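Mannan endo-1,4-beta-mannosidase (Mytilus edulis, PDB 2C0H) hydrolyses internal beta-1,4-mannosidic linkages in the backbones of mannans, galactomannans and glucomannans, releasing short manno-oligosaccharides. Local coordinates at residues R123-M128 / H194-Q199. The protein carries 3 engineered substitutions. Numbering follows the deposited sequence.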
ATOM      1  N   ARG A 123      -2.166  20.236   4.527  1.00 14.98           N
ATOM      2  CA  ARG A 123      -2.462  19.396   5.710  1.00 15.37           C
ATOM      3  C   ARG A 123      -1.448  18.256   5.790  1.00 15.32           C
ATOM      4  O   ARG A 123      -0.810  18.036   6.829  1.00 15.24           O
ATOM      5  CB  ARG A 123      -3.907  18.866   5.699  1.00 15.49           C
ATOM      6  CG  ARG A 123      -4.969  19.955   5.919  1.00 16.85           C
ATOM      7  CD  ARG A 123      -6.401  19.451   5.729  1.00 17.41           C
ATOM      8  NE  ARG A 123      -7.332  20.580   5.739  1.00 20.04           N
ATOM      9  CZ  ARG A 123      -8.607  20.550   5.360  1.00 21.98           C
ATOM     10  NH1 ARG A 123      -9.182  19.438   4.920  1.00 22.79           N
ATOM     11  NH2 ARG A 123      -9.320  21.663   5.419  1.00 24.43           N
ATOM     12  N   LEU A 124      -1.286  17.514   4.704  1.00 14.83           N
ATOM     13  CA  LEU A 124      -0.285  16.455   4.661  1.00 14.58           C
ATOM     14  C   LEU A 124       1.141  17.003   4.781  1.00 14.58           C
ATOM     15  O   LEU A 124       1.988  16.422   5.454  1.00 15.15           O
ATOM     16  CB  LEU A 124      -0.454  15.629   3.368  1.00 14.22           C
ATOM     17  CG  LEU A 124       0.574  14.543   3.080  1.00 15.04           C
ATOM     18  CD1 LEU A 124       0.668  13.506   4.174  1.00 16.08           C
ATOM     19  CD2 LEU A 124       0.209  13.859   1.767  1.00 15.44           C
ATOM     20  N   ASN A 125       1.418  18.129   4.127  1.00 14.64           N
ATOM     21  CA  ASN A 125       2.732  18.764   4.170  1.00 14.01           C
ATOM     22  C   ASN A 125       3.236  18.991   5.590  1.00 14.22           C
ATOM     23  O   ASN A 125       4.398  18.723   5.896  1.00 14.17           O
ATOM     24  CB  ASN A 125       2.722  20.095   3.418  1.00 14.98           C
ATOM     25  CG  ASN A 125       4.066  20.782   3.460  1.00 15.69           C
ATOM     26  OD1 ASN A 125       4.261  21.742   4.205  1.00 19.95           O
ATOM     27  ND2 ASN A 125       5.013  20.277   2.701  1.00 17.51           N
ATOM     28  N   GLY A 126       2.359  19.504   6.436  1.00 14.41           N
ATOM     29  CA  GLY A 126       2.711  19.730   7.832  1.00 14.09           C
ATOM     30  C   GLY A 126       3.174  18.477   8.535  1.00 14.64           C
ATOM     31  O   GLY A 126       4.120  18.506   9.324  1.00 14.61           O
ATOM     32  N   LEU A 127       2.484  17.370   8.282  1.00 13.91           N
ATOM     33  CA  LEU A 127       2.828  16.086   8.915  1.00 14.55           C
ATOM     34  C   LEU A 127       4.173  15.559   8.379  1.00 14.97           C
ATOM     35  O   LEU A 127       4.916  14.871   9.071  1.00 15.96           O
ATOM     36  CB  LEU A 127       1.713  15.053   8.666  1.00 14.19           C
ATOM     37  CG  LEU A 127       0.275  15.402   9.067  1.00 14.48           C
ATOM     38  CD1 LEU A 127      -0.680  14.237   8.817  1.00 15.25           C
ATOM     39  CD2 LEU A 127       0.195  15.822  10.520  1.00 15.18           C
ATOM     40  N   MET A 128       4.494  15.880   7.135  1.00 15.66           N
ATOM     41  CA  MET A 128       5.757  15.466   6.533  1.00 16.40           C
ATOM     42  C   MET A 128       6.975  16.255   7.038  1.00 16.66           C
ATOM     43  O   MET A 128       8.052  15.687   7.232  1.00 17.30           O
ATOM     44  CB  MET A 128       5.639  15.562   5.001  1.00 16.64           C
ATOM     45  CG  MET A 128       6.873  15.145   4.223  1.00 18.33           C
ATOM     46  SD  MET A 128       7.260  13.404   4.351  1.00 22.58           S
ATOM     47  CE  MET A 128       5.977  12.720   3.313  1.00 22.93           C
ATOM     48  N   HIS A 194       9.225  18.926  -6.337  1.00 16.60           N
ATOM     49  CA  HIS A 194      10.481  18.533  -5.692  1.00 16.56           C
ATOM     50  C   HIS A 194      10.420  19.031  -4.245  1.00 16.66           C
ATOM     51  O   HIS A 194      11.079  20.023  -3.892  1.00 16.93           O
ATOM     52  CB  HIS A 194      11.690  19.127  -6.428  1.00 16.98           C
ATOM     53  CG  HIS A 194      11.910  18.560  -7.801  1.00 16.17           C
ATOM     54  ND1 HIS A 194      13.048  18.802  -8.541  1.00 17.73           N
ATOM     55  CD2 HIS A 194      11.140  17.740  -8.557  1.00 16.80           C
ATOM     56  CE1 HIS A 194      12.959  18.175  -9.704  1.00 18.15           C
ATOM     57  NE2 HIS A 194      11.811  17.523  -9.738  1.00 17.80           N
ATOM     58  N   LEU A 195       9.640  18.340  -3.412  1.00 16.47           N
ATOM     59  CA  LEU A 195       9.238  18.862  -2.094  1.00 16.40           C
ATOM     60  C   LEU A 195      10.039  18.322  -0.920  1.00 16.42           C
ATOM     61  O   LEU A 195      10.407  19.089  -0.034  1.00 17.36           O
ATOM     62  CB  LEU A 195       7.762  18.591  -1.822  1.00 16.82           C
ATOM     63  CG  LEU A 195       6.774  19.024  -2.907  1.00 18.55           C
ATOM     64  CD1 LEU A 195       5.352  18.756  -2.440  1.00 19.71           C
ATOM     65  CD2 LEU A 195       6.983  20.469  -3.255  1.00 21.27           C
ATOM     66  N   TYR A 196      10.278  17.015  -0.906  1.00 15.53           N
ATOM     67  CA  TYR A 196      10.789  16.323   0.284  1.00 15.16           C
ATOM     68  C   TYR A 196      12.073  15.568  -0.004  1.00 15.64           C
ATOM     69  O   TYR A 196      12.236  14.972  -1.063  1.00 15.35           O
ATOM     70  CB  TYR A 196       9.732  15.359   0.846  1.00 15.29           C
ATOM     71  CG  TYR A 196       8.384  16.020   1.024  1.00 14.05           C
ATOM     72  CD1 TYR A 196       8.246  17.160   1.816  1.00 14.66           C
ATOM     73  CD2 TYR A 196       7.260  15.550   0.378  1.00 15.39           C
ATOM     74  CE1 TYR A 196       7.025  17.796   1.966  1.00 15.28           C
ATOM     75  CE2 TYR A 196       6.040  16.181   0.514  1.00 14.84           C
ATOM     76  CZ  TYR A 196       5.920  17.308   1.315  1.00 14.72           C
ATOM     77  OH  TYR A 196       4.707  17.938   1.448  1.00 16.83           O
ATOM     78  N   SER A 197      13.005  15.599   0.943  1.00 14.73           N
ATOM     79  CA  SER A 197      14.210  14.805   0.810  1.00 14.96           C
ATOM     80  C   SER A 197      13.915  13.330   1.070  1.00 14.61           C
ATOM     81  O   SER A 197      12.908  12.992   1.681  1.00 14.39           O
ATOM     82  CB  SER A 197      15.274  15.281   1.791  1.00 14.92           C
ATOM     83  OG  SER A 197      14.857  15.098   3.126  1.00 16.85           O
ATOM     84  N   ALA A 198      14.808  12.460   0.611  1.00 15.27           N
ATOM     85  CA  ALA A 198      14.702  11.036   0.917  1.00 15.15           C
ATOM     86  C   ALA A 198      14.630  10.792   2.420  1.00 14.94           C
ATOM     87  O   ALA A 198      13.851   9.962   2.874  1.00 15.00           O
ATOM     88  CB  ALA A 198      15.865  10.265   0.316  1.00 15.54           C
ATOM     89  N   GLN A 199      15.425  11.529   3.197  1.00 15.37           N
ATOM     90  CA  GLN A 199      15.376  11.387   4.652  1.00 15.31           C
ATOM     91  C   GLN A 199      14.011  11.782   5.272  1.00 14.97           C
ATOM     92  O   GLN A 199      13.537  11.148   6.220  1.00 14.37           O
ATOM     93  CB  GLN A 199      16.523  12.156   5.304  1.00 15.69           C
ATOM     94  CG  GLN A 199      16.593  11.958   6.829  1.00 17.72           C
ATOM     95  CD  GLN A 199      15.820  13.004   7.626  1.00 22.95           C
ATOM     96  OE1 GLN A 199      15.691  14.160   7.210  1.00 27.88           O
ATOM     97  NE2 GLN A 199      15.329  12.607   8.803  1.00 23.96           N
TER
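Met128 lies over one face of the Tyr196 ring, its CG almost directly above the ring centre and 3.4 Å from the centroid, a close CH-pi contact. With CG anti to the backbone N (chi1 -179°) and the chain bent at chi2 and chi3, the thioether also stays above the aromatic face, SD standing 4.6 Å from the centroid in a Met-aromatic contact. The opposite face is covered by the preceding residue of its own loop, Leu195 CB, 3.6 Å above the ring plane, which leaves the aromatic group sandwiched between two aliphatic carbons. The phenol end is fixed by polar contacts. Asn125 ND2 reaches it at the ring edge and donates a hydrogen bond of 2.7 Å to Tyr196 OH, with an N-H...O angle of 164°; the hydroxyl lies nearly in the amide plane, and amide and ring are tilted 29° from each other. His121 NE2, one helical turn before Asn125, makes a second hydrogen bond to Tyr196 OH, so two side chains of helix 121-129 hold this oxygen at the end of a buried ring. A phenylalanine here would probably leave the Asn125 amide and His121 without their shared hydroxyl partner. Beyond the ring, Met128 also packs on Phe204, and its carbonyl oxygen accepts a hydrogen bond from Arg203 NH2, both on helix 198-215. Just after Tyr196, Ser197 is the N-cap of that helix. The contact thus joins a helix following barrel strand 106-113 to the loop leading into the helix before strand 221-225, among the segments that follow the barrel strands on the catalytic, C-terminal face of the family 5 glycoside hydrolase TIM barrel, with the Met128 side chain about 11 Å from that of Glu163, the probable proton donor.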